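PDB 3GUV: site-specific recombinase, resolvase family protein from Streptococcus pneumoniae, which probably catalyses the breakage and rejoining of DNA strands at specific sites, as a member of the resolvase family of serine recombinases. Local coordinates for residues L9-S14 with E45-G50; V81-R86 with C110-I115. All coordinates share one frame; numbering follows the deposited sequence.

Contact 1 (L9-S14 with E45-G50)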
ATOM      1  N   LEU A   9     -11.072 -20.698   1.737  1.00 21.85           N
ATOM      2  CA  LEU A   9     -11.599 -19.473   2.352  1.00 22.14           C
ATOM      3  C   LEU A   9     -10.754 -19.131   3.564  1.00 22.14           C
ATOM      4  O   LEU A   9     -10.450 -20.020   4.334  1.00 22.72           O
ATOM      5  CB  LEU A   9     -13.042 -19.674   2.807  1.00 21.47           C
ATOM      6  CG  LEU A   9     -14.121 -19.167   1.876  1.00 23.30           C
ATOM      7  CD1 LEU A   9     -13.893 -19.605   0.467  1.00 20.31           C
ATOM      8  CD2 LEU A   9     -15.527 -19.522   2.447  1.00 19.50           C
ATOM      9  N   TYR A  10     -10.377 -17.867   3.741  1.00 21.48           N
ATOM     10  CA  TYR A  10      -9.680 -17.427   4.963  1.00 21.92           C
ATOM     11  C   TYR A  10     -10.394 -16.256   5.602  1.00 21.96           C
ATOM     12  O   TYR A  10     -10.649 -15.259   4.944  1.00 22.88           O
ATOM     13  CB  TYR A  10      -8.247 -16.989   4.682  1.00 22.23           C
ATOM     14  CG  TYR A  10      -7.592 -16.536   5.961  1.00 23.31           C
ATOM     15  CD1 TYR A  10      -7.220 -17.466   6.937  1.00 22.20           C
ATOM     16  CD2 TYR A  10      -7.402 -15.156   6.241  1.00 22.66           C
ATOM     17  CE1 TYR A  10      -6.638 -17.054   8.132  1.00 23.87           C
ATOM     18  CE2 TYR A  10      -6.851 -14.736   7.442  1.00 22.89           C
ATOM     19  CZ  TYR A  10      -6.465 -15.668   8.374  1.00 24.12           C
ATOM     20  OH  TYR A  10      -5.934 -15.265   9.570  1.00 25.85           O
ATOM     21  N   THR A  11     -10.700 -16.363   6.887  1.00 22.75           N
ATOM     22  CA  THR A  11     -11.353 -15.272   7.609  1.00 22.86           C
ATOM     23  C   THR A  11     -10.639 -15.041   8.945  1.00 22.24           C
ATOM     24  O   THR A  11      -9.987 -15.931   9.464  1.00 21.88           O
ATOM     25  CB  THR A  11     -12.883 -15.546   7.856  1.00 22.75           C
ATOM     26  OG1 THR A  11     -13.057 -16.766   8.583  1.00 25.27           O
ATOM     27  CG2 THR A  11     -13.672 -15.626   6.547  1.00 23.66           C
ATOM     28  N   ARG A  12     -10.801 -13.843   9.501  1.00 22.15           N
ATOM     29  CA  ARG A  12     -10.197 -13.484  10.816  1.00 22.06           C
ATOM     30  C   ARG A  12     -10.854 -12.241  11.405  1.00 22.33           C
ATOM     31  O   ARG A  12     -11.610 -11.561  10.734  1.00 23.92           O
ATOM     32  CB  ARG A  12      -8.674 -13.267  10.700  1.00 21.80           C
ATOM     33  CG  ARG A  12      -8.316 -12.119   9.690  1.00 22.22           C
ATOM     34  CD  ARG A  12      -6.856 -11.732   9.687  1.00 24.39           C
ATOM     35  NE  ARG A  12      -6.470 -11.229  10.996  1.00 27.02           N
ATOM     36  CZ  ARG A  12      -5.701 -11.856  11.887  1.00 32.35           C
ATOM     37  NH1 ARG A  12      -5.450 -11.268  13.062  1.00 32.95           N
ATOM     38  NH2 ARG A  12      -5.180 -13.061  11.646  1.00 34.57           N
ATOM     39  N   VAL A  13     -10.581 -11.966  12.667  1.00 23.69           N
ATOM     40  CA  VAL A  13     -10.850 -10.668  13.293  1.00 25.25           C
ATOM     41  C   VAL A  13      -9.471 -10.028  13.499  1.00 26.77           C
ATOM     42  O   VAL A  13      -8.467 -10.727  13.483  1.00 27.23           O
ATOM     43  CB  VAL A  13     -11.536 -10.797  14.657  1.00 25.26           C
ATOM     44  CG1 VAL A  13     -12.861 -11.585  14.521  1.00 25.78           C
ATOM     45  CG2 VAL A  13     -10.617 -11.490  15.653  1.00 23.51           C
ATOM     46  N   SER A  14      -9.444  -8.708  13.661  1.00 27.68           N
ATOM     47  CA  SER A  14      -8.241  -7.956  13.994  1.00 28.48           C
ATOM     48  C   SER A  14      -7.986  -7.955  15.478  1.00 28.30           C
ATOM     49  O   SER A  14      -6.838  -8.042  15.893  1.00 28.19           O
ATOM     50  CB  SER A  14      -8.384  -6.487  13.588  1.00 28.92           C
ATOM     51  OG  SER A  14      -8.769  -6.372  12.236  1.00 32.64           O
ATOM     52  N   GLU A  45     -11.465 -24.280   4.702  1.00 23.67           N
ATOM     53  CA  GLU A  45     -11.847 -23.038   5.332  1.00 25.32           C
ATOM     54  C   GLU A  45     -10.994 -22.895   6.565  1.00 25.52           C
ATOM     55  O   GLU A  45     -10.911 -23.843   7.361  1.00 25.03           O
ATOM     56  CB  GLU A  45     -13.323 -23.042   5.708  1.00 25.65           C
ATOM     57  CG  GLU A  45     -14.249 -23.253   4.494  1.00 29.34           C
ATOM     58  CD  GLU A  45     -15.701 -23.402   4.877  1.00 33.57           C
ATOM     59  OE1 GLU A  45     -16.255 -22.446   5.465  1.00 37.75           O
ATOM     60  OE2 GLU A  45     -16.304 -24.472   4.585  1.00 38.06           O
ATOM     61  N   TYR A  46     -10.329 -21.744   6.695  1.00 24.41           N
ATOM     62  CA  TYR A  46      -9.429 -21.454   7.799  1.00 24.82           C
ATOM     63  C   TYR A  46      -9.832 -20.107   8.453  1.00 25.41           C
ATOM     64  O   TYR A  46     -10.221 -19.177   7.775  1.00 24.42           O
ATOM     65  CB  TYR A  46      -8.003 -21.344   7.298  1.00 25.11           C
ATOM     66  CG  TYR A  46      -7.426 -22.579   6.637  1.00 24.42           C
ATOM     67  CD1 TYR A  46      -6.607 -23.453   7.333  1.00 25.28           C
ATOM     68  CD2 TYR A  46      -7.662 -22.829   5.293  1.00 24.60           C
ATOM     69  CE1 TYR A  46      -6.052 -24.595   6.684  1.00 28.60           C
ATOM     70  CE2 TYR A  46      -7.154 -23.941   4.656  1.00 27.50           C
ATOM     71  CZ  TYR A  46      -6.334 -24.813   5.346  1.00 27.81           C
ATOM     72  OH  TYR A  46      -5.815 -25.872   4.677  1.00 32.44           O
ATOM     73  N   GLU A  47      -9.758 -20.039   9.769  1.00 26.34           N
ATOM     74  CA  GLU A  47     -10.309 -18.910  10.523  1.00 27.09           C
ATOM     75  C   GLU A  47      -9.495 -18.633  11.776  1.00 26.74           C
ATOM     76  O   GLU A  47      -9.325 -19.516  12.596  1.00 25.28           O
ATOM     77  CB  GLU A  47     -11.750 -19.197  10.933  1.00 27.73           C
ATOM     78  CG  GLU A  47     -12.465 -17.987  11.484  1.00 30.56           C
ATOM     79  CD  GLU A  47     -13.985 -18.139  11.527  1.00 35.95           C
ATOM     80  OE1 GLU A  47     -14.476 -18.718  12.525  1.00 40.70           O
ATOM     81  OE2 GLU A  47     -14.696 -17.656  10.593  1.00 41.77           O
ATOM     82  N   ASP A  48      -8.978 -17.404  11.899  1.00 27.02           N
ATOM     83  CA  ASP A  48      -8.389 -16.922  13.163  1.00 27.41           C
ATOM     84  C   ASP A  48      -9.448 -16.034  13.870  1.00 28.74           C
ATOM     85  O   ASP A  48      -9.512 -14.824  13.622  1.00 27.82           O
ATOM     86  CB  ASP A  48      -7.134 -16.125  12.847  1.00 26.58           C
ATOM     87  CG  ASP A  48      -5.987 -17.004  12.380  1.00 27.90           C
ATOM     88  OD1 ASP A  48      -5.612 -17.894  13.169  1.00 27.27           O
ATOM     89  OD2 ASP A  48      -5.462 -16.799  11.249  1.00 26.57           O
ATOM     90  N   ALA A  49     -10.308 -16.629  14.687  1.00 31.10           N
ATOM     91  CA  ALA A  49     -11.590 -15.967  15.046  1.00 33.80           C
ATOM     92  C   ALA A  49     -11.508 -15.122  16.299  1.00 36.22           C
ATOM     93  O   ALA A  49     -12.471 -14.423  16.635  1.00 37.61           O
ATOM     94  CB  ALA A  49     -12.751 -16.965  15.140  1.00 33.57           C
ATOM     95  N   GLY A  50     -10.355 -15.144  16.970  1.00 38.79           N
ATOM     96  CA  GLY A  50     -10.104 -14.242  18.086  1.00 40.11           C
ATOM     97  C   GLY A  50     -10.811 -14.780  19.296  1.00 41.76           C
ATOM     98  O   GLY A  50     -11.390 -14.002  20.060  1.00 41.94           O
TER
HETATM   99  O   HOH W   1     -13.046 -19.151   6.586  1.00 32.67           O

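Contact 2 (V81-R86 with C110-I115)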
ATOM      1  N   VAL A  81     -10.175 -14.012   0.603  1.00 23.90           N
ATOM      2  CA  VAL A  81     -10.331 -13.191   1.817  1.00 22.26           C
ATOM      3  C   VAL A  81     -11.477 -12.181   1.610  1.00 23.18           C
ATOM      4  O   VAL A  81     -11.941 -11.951   0.454  1.00 22.15           O
ATOM      5  CB  VAL A  81      -9.014 -12.499   2.184  1.00 22.35           C
ATOM      6  CG1 VAL A  81      -7.927 -13.538   2.346  1.00 22.50           C
ATOM      7  CG2 VAL A  81      -8.596 -11.465   1.129  1.00 20.81           C
ATOM      8  N   PHE A  82     -12.019 -11.635   2.714  1.00 23.60           N
ATOM      9  CA  PHE A  82     -13.082 -10.633   2.600  1.00 24.85           C
ATOM     10  C   PHE A  82     -12.509  -9.322   2.025  1.00 25.59           C
ATOM     11  O   PHE A  82     -13.007  -8.787   1.032  1.00 26.01           O
ATOM     12  CB  PHE A  82     -13.773 -10.387   3.967  1.00 25.72           C
ATOM     13  CG  PHE A  82     -15.005  -9.501   3.865  1.00 24.11           C
ATOM     14  CD1 PHE A  82     -16.132  -9.949   3.200  1.00 23.08           C
ATOM     15  CD2 PHE A  82     -15.006  -8.223   4.402  1.00 26.03           C
ATOM     16  CE1 PHE A  82     -17.252  -9.178   3.092  1.00 24.62           C
ATOM     17  CE2 PHE A  82     -16.135  -7.409   4.293  1.00 27.48           C
ATOM     18  CZ  PHE A  82     -17.267  -7.895   3.647  1.00 27.98           C
ATOM     19  N   LYS A  83     -11.419  -8.868   2.615  1.00 27.28           N
ATOM     20  CA  LYS A  83     -10.625  -7.737   2.120  1.00 28.94           C
ATOM     21  C   LYS A  83      -9.195  -7.828   2.686  1.00 29.77           C
ATOM     22  O   LYS A  83      -8.943  -8.615   3.617  1.00 30.12           O
ATOM     23  CB  LYS A  83     -11.311  -6.435   2.519  1.00 29.80           C
ATOM     24  CG  LYS A  83     -11.519  -6.321   3.972  1.00 32.01           C
ATOM     25  CD  LYS A  83     -12.449  -5.180   4.324  1.00 36.03           C
ATOM     26  CE  LYS A  83     -12.720  -5.280   5.830  1.00 38.70           C
ATOM     27  NZ  LYS A  83     -13.362  -4.064   6.411  1.00 42.63           N
ATOM     28  N   LEU A  84      -8.262  -7.063   2.127  1.00 30.67           N
ATOM     29  CA  LEU A  84      -6.837  -7.119   2.533  1.00 32.01           C
ATOM     30  C   LEU A  84      -6.573  -6.902   4.023  1.00 33.65           C
ATOM     31  O   LEU A  84      -5.709  -7.567   4.617  1.00 33.22           O
ATOM     32  CB  LEU A  84      -5.973  -6.097   1.757  1.00 31.65           C
ATOM     33  CG  LEU A  84      -5.550  -6.434   0.338  1.00 31.39           C
ATOM     34  CD1 LEU A  84      -4.595  -5.344  -0.282  1.00 27.76           C
ATOM     35  CD2 LEU A  84      -4.875  -7.816   0.334  1.00 30.01           C
ATOM     36  N   SER A  85      -7.272  -5.940   4.622  1.00 35.68           N
ATOM     37  CA  SER A  85      -7.175  -5.736   6.059  1.00 37.22           C
ATOM     38  C   SER A  85      -7.742  -6.908   6.876  1.00 38.76           C
ATOM     39  O   SER A  85      -7.776  -6.830   8.091  1.00 39.49           O
ATOM     40  CB  SER A  85      -7.924  -4.481   6.448  1.00 36.85           C
ATOM     41  OG  SER A  85      -9.271  -4.608   6.051  1.00 39.85           O
ATOM     42  N   ARG A  86      -8.246  -7.950   6.220  1.00 39.76           N
ATOM     43  CA  ARG A  86      -8.684  -9.159   6.923  1.00 40.35           C
ATOM     44  C   ARG A  86      -7.858 -10.307   6.368  1.00 40.80           C
ATOM     45  O   ARG A  86      -8.380 -11.389   6.020  1.00 39.99           O
ATOM     46  CB  ARG A  86     -10.184  -9.379   6.748  1.00 40.43           C
ATOM     47  CG  ARG A  86     -11.035  -8.389   7.520  1.00 40.54           C
ATOM     48  CD  ARG A  86     -10.808  -8.567   9.018  1.00 42.08           C
ATOM     49  NE  ARG A  86     -11.710  -7.752   9.805  1.00 42.74           N
ATOM     50  CZ  ARG A  86     -11.594  -6.437   9.970  1.00 44.84           C
ATOM     51  NH1 ARG A  86     -10.632  -5.743   9.374  1.00 45.91           N
ATOM     52  NH2 ARG A  86     -12.469  -5.798  10.719  1.00 46.35           N
ATOM     53  N   CYS A 110      -9.839 -10.854  -3.036  1.00 28.81           N
ATOM     54  CA  CYS A 110     -10.439 -10.064  -1.975  1.00 28.94           C
ATOM     55  C   CYS A 110     -11.812  -9.782  -2.457  1.00 29.92           C
ATOM     56  O   CYS A 110     -12.010  -9.007  -3.391  1.00 29.28           O
ATOM     57  CB  CYS A 110      -9.716  -8.747  -1.770  1.00 29.64           C
ATOM     58  SG  CYS A 110      -7.981  -8.981  -1.459  1.00 33.35           S
ATOM     59  N   VAL A 111     -12.761 -10.442  -1.826  1.00 30.11           N
ATOM     60  CA  VAL A 111     -14.135 -10.367  -2.210  1.00 31.23           C
ATOM     61  C   VAL A 111     -14.722  -8.942  -2.135  1.00 33.38           C
ATOM     62  O   VAL A 111     -15.343  -8.485  -3.094  1.00 34.04           O
ATOM     63  CB  VAL A 111     -14.969 -11.387  -1.373  1.00 30.39           C
ATOM     64  CG1 VAL A 111     -16.419 -11.104  -1.472  1.00 30.18           C
ATOM     65  CG2 VAL A 111     -14.636 -12.828  -1.847  1.00 29.19           C
ATOM     66  N   GLU A 112     -14.542  -8.235  -1.031  1.00 35.51           N
ATOM     67  CA  GLU A 112     -15.158  -6.912  -0.934  1.00 37.49           C
ATOM     68  C   GLU A 112     -14.419  -5.882  -1.799  1.00 38.47           C
ATOM     69  O   GLU A 112     -15.060  -5.084  -2.481  1.00 39.87           O
ATOM     70  CB  GLU A 112     -15.232  -6.423   0.509  1.00 37.69           C
ATOM     71  CG  GLU A 112     -16.306  -5.335   0.659  1.00 40.67           C
ATOM     72  CD  GLU A 112     -16.184  -4.517   1.923  1.00 44.73           C
ATOM     73  OE1 GLU A 112     -17.259  -4.211   2.513  1.00 46.89           O
ATOM     74  OE2 GLU A 112     -15.034  -4.185   2.321  1.00 46.15           O
ATOM     75  N   ASP A 113     -13.083  -5.925  -1.798  1.00 39.34           N
ATOM     76  CA  ASP A 113     -12.269  -4.970  -2.581  1.00 40.03           C
ATOM     77  C   ASP A 113     -12.366  -5.199  -4.097  1.00 40.09           C
ATOM     78  O   ASP A 113     -12.000  -4.327  -4.879  1.00 40.82           O
ATOM     79  CB  ASP A 113     -10.801  -5.049  -2.170  1.00 40.06           C
ATOM     80  CG  ASP A 113     -10.587  -4.841  -0.659  1.00 42.66           C
ATOM     81  OD1 ASP A 113     -11.349  -4.043  -0.062  1.00 46.41           O
ATOM     82  OD2 ASP A 113      -9.651  -5.460  -0.067  1.00 43.76           O
ATOM     83  N   GLY A 114     -12.856  -6.364  -4.515  1.00 39.37           N
ATOM     84  CA  GLY A 114     -12.878  -6.731  -5.929  1.00 38.82           C
ATOM     85  C   GLY A 114     -11.504  -6.964  -6.565  1.00 38.44           C
ATOM     86  O   GLY A 114     -11.362  -6.842  -7.779  1.00 38.94           O
ATOM     87  N   ILE A 115     -10.501  -7.286  -5.753  1.00 37.57           N
ATOM     88  CA  ILE A 115      -9.128  -7.441  -6.214  1.00 37.01           C
ATOM     89  C   ILE A 115      -8.899  -8.929  -6.481  1.00 36.70           C
ATOM     90  O   ILE A 115      -9.313  -9.766  -5.693  1.00 35.26           O
ATOM     91  CB  ILE A 115      -8.099  -6.986  -5.140  1.00 37.27           C
ATOM     92  CG1 ILE A 115      -8.060  -5.453  -4.977  1.00 37.34           C
ATOM     93  CG2 ILE A 115      -6.723  -7.497  -5.496  1.00 38.06           C
ATOM     94  CD1 ILE A 115      -7.143  -4.978  -3.805  1.00 36.58           C
TER

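Contact 1 (L9-S14 with E45-G50)
The Y10 ring has D48 OD2 and Y46 CB at its edge, both in the ring plane, while the Y46 ring has L9 O at its edge. Ring and carboxylate planes of Y10 and D48 stand 67° apart; Y10 OH and D48 OD2 are modelled 2.3 Å apart, too short to be trusted. Y10 CG is anti to the backbone N (chi1 179°), and the phenol reaches the carboxylate two residues further along the neighbouring strand. D48 OD2 also accepts F62 N, and OD1 accepts Q61 N. R12 NH2 donates to Y10 OH at 3.1 Å, close to the guanidinium plane, and forms a long salt bridge of 3.8 Å to D48 OD2; its guanidinium is also held by G58 O and E57 O. On the other side of the sheet from Y10 and R12, T11 OG1 donates to the anti lone pair of E47 OE2 at 2.7 Å, and a water bridges T11 OG1 and Y46 O. E47 OE2 also pairs with K28. Threonine suits this site, its short hydroxyl bonding across the strands while the side chain packs on K28 and M31. Strands 9-12 and 45-48 run parallel, their axes 4.6 Å apart at the closest, and D48 O accepts V13 N at 3.2 Å as they give way to loops. V13 CG2 packs on G50 CA at 3.7 Å; glycine suits this place, with no CB to crowd V13 and positive phi (79°). This beta-alpha-beta unit has helix 24-37 over L9, T11 and V13, and helix 60-70 against Y10 and Y46; strand 78-81 flanks L9 and Y10 opposite 45-48.

Contact 2 (V81-R86 with C110-I115)
V81 and C110 form the last bridge of two parallel strands, V111 N donating to V81 O at 2.9 Å, and E112 N then reaches F82 O at 2.6 Å. Beyond C110 the chain folds back as a beta hairpin with a G1 bulge, in which G114 and I115 both face C110; G114, with phi 68°, adopts a conformation that comes easily to glycine. The F82 ring, its CG anti to the backbone N (chi1 -172°), has E112 CB over one face, offset toward the rim and 4.1 Å from the centroid, in a CH-pi contact, while E112 CD comes 3.7 Å from F82 CE2, the carboxylate plane 41° from the ring. Phenylalanine thus offers a flat surface to the glutamate, and it also packs on Q27, R30 and M31 of helix 24-37. K83 lies beside E112 with both chains pointing the same way; its CD comes within 3.4 Å of E112 OE2, but K83 NZ stays beyond salt-bridge range of that oxygen. The other side chains make an apolar cluster: C110 SG touches both V81 CG2 at 3.6 Å and L84 CD2 at 3.8 Å, which meet it from quite different directions, a buried site suited to a small, polarisable sulfur. A131 of the second subunit packs on L84 and D113, and R86 makes a salt bridge to E138 of that subunit, so the two loops border the dimer interface. D113, in the hairpin turn, has a carboxylate short enough to take a backbone N-H: L84 N donates to D113 OD2 at 3.1 Å, meeting that oxygen nearly along its C-O bond.

Overall arrangement
From the N terminus, strand 6-12 leads into helices 17-20 and 24-37, and strand 41-48 then returns beside it, so contact 1 closes the first beta-alpha-beta loop at the sheet's edge. After helix 60-70, strand 78-81 comes in on the other side of strand 6-12. Helix 91-103 and strand 107-110 follow, and contact 2 closes this second loop. The loops lie in series, neither nesting nor crossing, yet their centres are 13 Å apart and they touch: R86 packs on S14 and R12, and V81 on Y10. Contact 1 ties edge strand 41-48 to strand 6-12, contact 2 the end of strand 78-81 to that of strand 107-110, and S14 and R86 both meet the second subunit.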